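PDB 6IBU: Crh-like protein 5 from Neosartorya fumigata, which cuts chitin chains and transfers them to 1,6-beta-glucan or to other chitin chains, cross-linking the polysaccharides of the fungal cell wall. Local coordinates for residues Met77-Ala80 with Val86-Ile89. Sequence-based numbering, arbitrary orientation.
Sequences MKAA and VSSI
Ser-87 OG accepts a somewhat bent hydrogen bond from the backbone N-H of Ala-80, N to OG 2.9 Å with an N-H...O angle of 155°. The serine's CB already points at segment 77-80, and a chi1 of -61° puts OG anti to its own carbonyl carbon, beside the backbone N. A water 2.6 Å from Ser-87 OG donates to Ala-80 O at 2.7 Å, so both the N-H and the C=O of Ala-80 are tied to one serine, the second through water. The methyls of Ala-79 and Ala-80 each lie 3.6 Å from Ser-87 OG. This is the inside of the GH16 beta-sandwich: strand 71-78 belongs to one sheet, strand 85-93 to the sheet facing it, and a short connection carries the chain from one to the other. On the far face of strand 85-93, Ser-88 OG hydrogen-bonds the chitin-binding residues Glu-102, the probable proton donor, and Trp-186. The apolar half of the contact is Met-77 against Ile-89, reaching tip to tip across the sandwich. Met-77 runs extended through SD, then bends at chi3 (75°), and its CE presses on Ile-89 CD1 at a tight 3.4 Å. Tyr-142 touches both side chains.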
ATOM      1  N   MET A  77      10.447   1.537  -5.854  1.00 18.36           N
ATOM      2  CA  MET A  77      10.374   2.721  -4.944  1.00 20.31           C
ATOM      3  C   MET A  77      11.753   2.925  -4.317  1.00 18.46           C
ATOM      4  O   MET A  77      12.625   1.990  -4.208  1.00 18.52           O
ATOM      5  CB  MET A  77       9.321   2.587  -3.823  1.00 23.26           C
ATOM      6  CG  MET A  77       9.460   3.625  -2.730  1.00 25.22           C
ATOM      7  SD  MET A  77       8.189   3.446  -1.580  1.00 41.13           S
ATOM      8  CE  MET A  77       8.714   1.984  -0.693  1.00 36.44           C
ATOM      9  N   LYS A  78      12.006   4.193  -4.281  1.00 18.27           N
ATOM     10  CA  LYS A  78      13.071   4.758  -3.469  1.00 18.24           C
ATOM     11  C   LYS A  78      12.372   5.594  -2.421  1.00 15.75           C
ATOM     12  O   LYS A  78      11.620   6.464  -2.777  1.00 15.20           O
ATOM     13  CB  LYS A  78      14.043   5.551  -4.338  1.00 20.10           C
ATOM     14  CG  LYS A  78      15.231   6.020  -3.517  1.00 22.56           C
ATOM     15  CD  LYS A  78      16.344   6.590  -4.331  1.00 24.51           C
ATOM     16  CE  LYS A  78      15.946   7.972  -4.816  1.00 28.67           C
ATOM     17  NZ  LYS A  78      17.065   8.945  -4.767  1.00 32.56           N
ATOM     18  N   ALA A  79      12.583   5.291  -1.163  1.00 15.11           N
ATOM     19  CA  ALA A  79      11.817   5.903  -0.061  1.00 15.93           C
ATOM     20  C   ALA A  79      12.321   7.324   0.194  1.00 16.14           C
ATOM     21  O   ALA A  79      13.477   7.627  -0.082  1.00 18.24           O
ATOM     22  CB  ALA A  79      11.920   5.055   1.171  1.00 15.65           C
ATOM     23  N   ALA A  80      11.446   8.174   0.700  1.00 15.93           N
ATOM     24  CA  ALA A  80      11.796   9.530   1.143  1.00 15.84           C
ATOM     25  C   ALA A  80      12.707   9.382   2.350  1.00 16.54           C
ATOM     26  O   ALA A  80      12.511   8.501   3.182  1.00 16.37           O
ATOM     27  CB  ALA A  80      10.544  10.312   1.457  1.00 15.36           C
ATOM     28  N   VAL A  86       7.168   9.041   6.341  1.00 14.48           N
ATOM     29  CA  VAL A  86       6.762   7.653   6.001  1.00 14.13           C
ATOM     30  C   VAL A  86       6.584   7.548   4.486  1.00 13.99           C
ATOM     31  O   VAL A  86       5.916   8.392   3.930  1.00 13.80           O
ATOM     32  CB  VAL A  86       5.481   7.288   6.761  1.00 13.85           C
ATOM     33  CG1 VAL A  86       5.084   5.847   6.505  1.00 13.64           C
ATOM     34  CG2 VAL A  86       5.627   7.545   8.248  1.00 13.79           C
ATOM     35  N   SER A  87       7.157   6.532   3.860  1.00 14.05           N
ATOM     36  CA  SER A  87       6.887   6.129   2.461  1.00 13.95           C
ATOM     37  C   SER A  87       6.049   4.844   2.481  1.00 13.89           C
ATOM     38  O   SER A  87       6.554   3.845   2.992  1.00 12.85           O
ATOM     39  CB  SER A  87       8.181   5.908   1.744  1.00 15.25           C
ATOM     40  OG  SER A  87       8.978   7.080   1.704  1.00 16.00           O
ATOM     41  N   SER A  88       4.815   4.878   1.985  1.00 14.27           N
ATOM     42  CA  SER A  88       3.795   3.799   2.133  1.00 15.05           C
ATOM     43  C   SER A  88       3.425   3.163   0.787  1.00 14.85           C
ATOM     44  O   SER A  88       3.018   3.899  -0.139  1.00 14.62           O
ATOM     45  CB  SER A  88       2.549   4.351   2.762  1.00 16.78           C
ATOM     46  OG  SER A  88       2.835   4.904   4.039  1.00 18.23           O
ATOM     47  N   ILE A  89       3.470   1.836   0.697  1.00 13.87           N
ATOM     48  CA  ILE A  89       2.813   1.044  -0.387  1.00 14.13           C
ATOM     49  C   ILE A  89       1.663   0.259   0.245  1.00 14.36           C
ATOM     50  O   ILE A  89       1.930  -0.560   1.101  1.00 14.75           O
ATOM     51  CB  ILE A  89       3.831   0.126  -1.083  1.00 13.91           C
ATOM     52  CG1 ILE A  89       5.003   0.908  -1.673  1.00 13.74           C
ATOM     53  CG2 ILE A  89       3.156  -0.741  -2.128  1.00 13.91           C
ATOM     54  CD1 ILE A  89       6.222   0.064  -1.891  1.00 13.85           C
TER
HETATM   55  O   HOH W   1      10.261   7.267   3.978  1.00 14.64           O